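Local coordinates for protein FdhC (Acinetobacter nosocomialis, PDB 5KTC) that transfers a 3-hydroxybutanoyl group from coenzyme A to the sugar amine of a dTDP-linked 3-amino-3,6-dideoxy-D-galactose, as a GNAT-superfamily N-acyltransferase, at residues S111-Y116 / L144-Q149. Sequence-based numbering, arbitrary orientation.
Sequences SALLVY and LKMGAQ. With COA (coenzyme A), chain D.
The Tyr116 hydroxyl oxygen receives a hydrogen bond from the indole NE1 of Trp94, and this pins the far end of a ring whose edge meets Met146. The same ring stacks on Phe162 and meets Trp94 nearly at right angles, contacts that probably fix its tilt. Between 111-116 and 144-149 the contact rests on one thioether side chain, with no hydrogen bond across it. Met146 leaves the last turn of helix 137-146 almost fully extended (chi1 -169°, chi2 168°); this carries SD to helix 107-122, and the bend at chi3 swings the methyl across it, from the Tyr116 side toward Ala112. The sulfur thereby comes to the Tyr116 edge, with SD 3.9 Å from CE2. It lies 5.2 Å from the ring centroid and 87° off the ring normal, an in-plane Met-aromatic contact in which the sulfur faces the rim of C-H bonds. Met146 CE touches Ala112 CB at 4.0 Å and, more loosely, Leu113 CD2 at 4.3 Å. The backbones stay well apart, Ala112 CA and Met146 CA being separated by 9.3 Å, and the long side chain bridges the interval. Directly behind it the helix stops: Gly147, at positive phi, closes it in a Schellman motif, while the Met146 carbonyl is bound by Asn170 ND2. Next door, the Lys145 side chain reaches the cofactor. Its aliphatic chain crosses one face of the adenine, with Lys145 CE 3.6 Å from C6A and Lys145 CG the same distance from N6A of coenzyme A. Helix 107-122 links the parallel strands 91-99 and 127-133 in the beta-alpha-beta crossover of the GNAT fold, and Met146 packs the end of helix 137-146 against it, beside the coenzyme A pocket.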
loop_
_atom_site.group_PDB
_atom_site.type_symbol
_atom_site.label_atom_id
_atom_site.label_comp_id
_atom_site.label_asym_id
_atom_site.label_seq_id
_atom_site.Cartn_x
_atom_site.Cartn_y
_atom_site.Cartn_z
ATOM N N SER A 111 -2.049 6.438 1.658
ATOM C CA SER A 111 -1.530 5.043 1.857
ATOM C C SER A 111 -0.437 4.727 0.845
ATOM O O SER A 111 0.620 4.185 1.226
ATOM C CB SER A 111 -2.665 4.025 1.849
ATOM O OG SER A 111 -3.392 3.983 0.661
ATOM N N ALA A 112 -0.605 5.154 -0.415
ATOM C CA ALA A 112 0.457 4.956 -1.388
ATOM C C ALA A 112 1.782 5.677 -0.942
ATOM O O ALA A 112 2.902 5.098 -0.956
ATOM C CB ALA A 112 0.013 5.404 -2.814
ATOM N N LEU A 113 1.628 6.918 -0.464
ATOM C CA LEU A 113 2.758 7.675 -0.049
ATOM C C LEU A 113 3.445 7.035 1.139
ATOM O O LEU A 113 4.659 7.057 1.232
ATOM C CB LEU A 113 2.375 9.147 0.271
ATOM C CG LEU A 113 1.872 9.902 -0.944
ATOM C CD1 LEU A 113 1.162 11.201 -0.489
ATOM C CD2 LEU A 113 3.047 10.156 -1.920
ATOM N N LEU A 114 2.680 6.449 2.045
ATOM C CA LEU A 114 3.245 5.891 3.216
ATOM C C LEU A 114 3.941 4.619 2.829
ATOM O O LEU A 114 4.975 4.280 3.409
ATOM C CB LEU A 114 2.177 5.647 4.261
ATOM C CG LEU A 114 1.606 6.897 4.971
ATOM C CD1 LEU A 114 0.440 6.488 5.871
ATOM C CD2 LEU A 114 2.681 7.659 5.737
ATOM N N VAL A 115 3.390 3.899 1.869
ATOM C CA VAL A 115 4.152 2.712 1.326
ATOM C C VAL A 115 5.536 3.093 0.872
ATOM O O VAL A 115 6.515 2.393 1.188
ATOM C CB VAL A 115 3.420 1.982 0.200
ATOM C CG1 VAL A 115 4.371 1.068 -0.609
ATOM C CG2 VAL A 115 2.185 1.279 0.751
ATOM N N TYR A 116 5.612 4.153 0.063
ATOM C CA TYR A 116 6.901 4.578 -0.435
ATOM C C TYR A 116 7.817 5.115 0.678
ATOM O O TYR A 116 9.021 4.918 0.595
ATOM C CB TYR A 116 6.713 5.613 -1.575
ATOM C CG TYR A 116 6.018 5.030 -2.777
ATOM C CD1 TYR A 116 6.448 3.806 -3.343
ATOM C CD2 TYR A 116 4.982 5.679 -3.421
ATOM C CE1 TYR A 116 5.878 3.287 -4.472
ATOM C CE2 TYR A 116 4.364 5.125 -4.520
ATOM C CZ TYR A 116 4.829 3.940 -5.056
ATOM O OH TYR A 116 4.249 3.344 -6.146
ATOM N N LEU A 144 0.159 6.200 -12.802
ATOM C CA LEU A 144 0.801 7.101 -13.818
ATOM C C LEU A 144 0.831 8.514 -13.323
ATOM O O LEU A 144 1.846 9.175 -13.396
ATOM C CB LEU A 144 0.107 7.042 -15.183
ATOM C CG LEU A 144 0.274 5.691 -15.857
ATOM C CD1 LEU A 144 -0.768 5.277 -16.927
ATOM C CD2 LEU A 144 1.691 5.529 -16.377
ATOM N N LYS A 145 -0.256 8.979 -12.761
ATOM C CA LYS A 145 -0.282 10.309 -12.209
ATOM C C LYS A 145 0.787 10.530 -11.140
ATOM O O LYS A 145 1.452 11.560 -11.107
ATOM C CB LYS A 145 -1.657 10.659 -11.633
ATOM C CG LYS A 145 -1.832 12.131 -11.169
ATOM C CD LYS A 145 -3.327 12.443 -10.949
ATOM C CE LYS A 145 -3.618 13.828 -10.348
ATOM N NZ LYS A 145 -2.979 14.942 -11.121
ATOM N N MET A 146 0.925 9.599 -10.219
ATOM C CA MET A 146 1.935 9.774 -9.149
ATOM C C MET A 146 3.385 9.620 -9.665
ATOM O O MET A 146 4.322 9.974 -8.973
ATOM C CB MET A 146 1.684 8.742 -8.028
ATOM C CG MET A 146 2.477 8.965 -6.753
ATOM S SD MET A 146 1.848 7.911 -5.415
ATOM C CE MET A 146 0.350 8.777 -4.949
ATOM N N GLY A 147 3.567 9.016 -10.842
ATOM C CA GLY A 147 4.921 8.939 -11.481
ATOM C C GLY A 147 5.514 7.583 -11.721
ATOM O O GLY A 147 6.729 7.461 -11.993
ATOM N N ALA A 148 4.692 6.548 -11.617
ATOM C CA ALA A 148 5.101 5.187 -11.949
ATOM C C ALA A 148 5.416 5.103 -13.450
ATOM O O ALA A 148 4.845 5.816 -14.242
ATOM C CB ALA A 148 4.021 4.184 -11.615
ATOM N N GLN A 149 6.391 4.305 -13.790
ATOM C CA GLN A 149 6.728 4.120 -15.176
ATOM C C GLN A 149 6.213 2.737 -15.600
ATOM O O GLN A 149 6.551 1.678 -15.080
ATOM C CB GLN A 149 8.222 4.339 -15.410
ATOM C CG GLN A 149 8.609 4.533 -16.888
ATOM C CD GLN A 149 10.101 4.219 -17.230
ATOM O OE1 GLN A 149 10.442 3.938 -18.413
ATOM N NE2 GLN A 149 10.981 4.225 -16.210
HETATM N N1A COA D . -3.097 13.822 -6.641
HETATM C C2A COA D . -4.204 14.357 -6.075
HETATM N N3A COA D . -5.336 13.668 -5.912
HETATM C C4A COA D . -5.347 12.383 -6.233
HETATM C C5A COA D . -4.153 11.722 -6.815
HETATM C C6A COA D . -2.983 12.542 -7.016
HETATM N N6A COA D . -1.866 12.046 -7.542
HETATM N N7A COA D . -4.468 10.452 -7.031
HETATM C C8A COA D . -5.752 10.296 -6.645
HETATM N N9A COA D . -6.274 11.461 -6.177
HETATM C C1B COA D . -7.634 11.678 -5.637
HETATM C C2B COA D . -8.660 10.986 -6.543
HETATM O O2B COA D . -9.081 11.804 -7.648
HETATM C C3B COA D . -9.743 10.642 -5.579
HETATM O O3B COA D . -10.481 11.840 -5.320
HETATM P P3B COA D . -11.965 12.020 -5.913
HETATM O O7A COA D . -12.819 11.606 -4.708
HETATM O O8A COA D . -11.808 13.500 -6.122
HETATM O O9A COA D . -12.086 11.133 -7.126
HETATM C C4B COA D . -8.983 10.279 -4.322
HETATM O O4B COA D . -7.760 11.032 -4.362
HETATM C C5B COA D . -8.800 8.786 -4.141
HETATM O O5B COA D . -8.125 8.240 -5.253
HETATM P P1A COA D . -8.815 7.107 -6.112
HETATM O O1A COA D . -7.977 6.898 -7.355
HETATM O O2A COA D . -10.316 7.189 -6.172
HETATM O O3A COA D . -8.525 5.725 -5.323
HETATM P P2A COA D . -9.451 4.747 -4.543
HETATM O O4A COA D . -10.103 5.358 -3.330
HETATM O O5A COA D . -10.387 3.994 -5.472
HETATM O O6A COA D . -8.403 3.693 -3.959
HETATM C CBP COA D . -7.819 1.381 -4.458
HETATM C CCP COA D . -7.711 2.857 -4.880
HETATM C CDP COA D . -7.107 0.573 -5.514
HETATM C CEP COA D . -7.155 1.162 -3.102
HETATM C CAP COA D . -9.315 0.993 -4.366
HETATM O OAP COA D . -9.937 1.503 -5.592
HETATM C C9P COA D . -9.558 -0.448 -4.166
HETATM O O9P COA D . -9.524 -1.058 -3.075
HETATM N N8P COA D . -9.823 -1.111 -5.310
HETATM C C7P COA D . -10.059 -2.505 -5.293
HETATM C C6P COA D . -8.867 -3.382 -5.004
HETATM C C5P COA D . -7.841 -3.217 -6.095
HETATM O O5P COA D . -8.199 -3.323 -7.281
HETATM N N4P COA D . -6.613 -2.928 -5.711
HETATM C C3P COA D . -5.554 -2.608 -6.672
HETATM C C2P COA D . -4.996 -3.863 -7.372
HETATM S S1P COA D . -3.890 -3.338 -8.734
#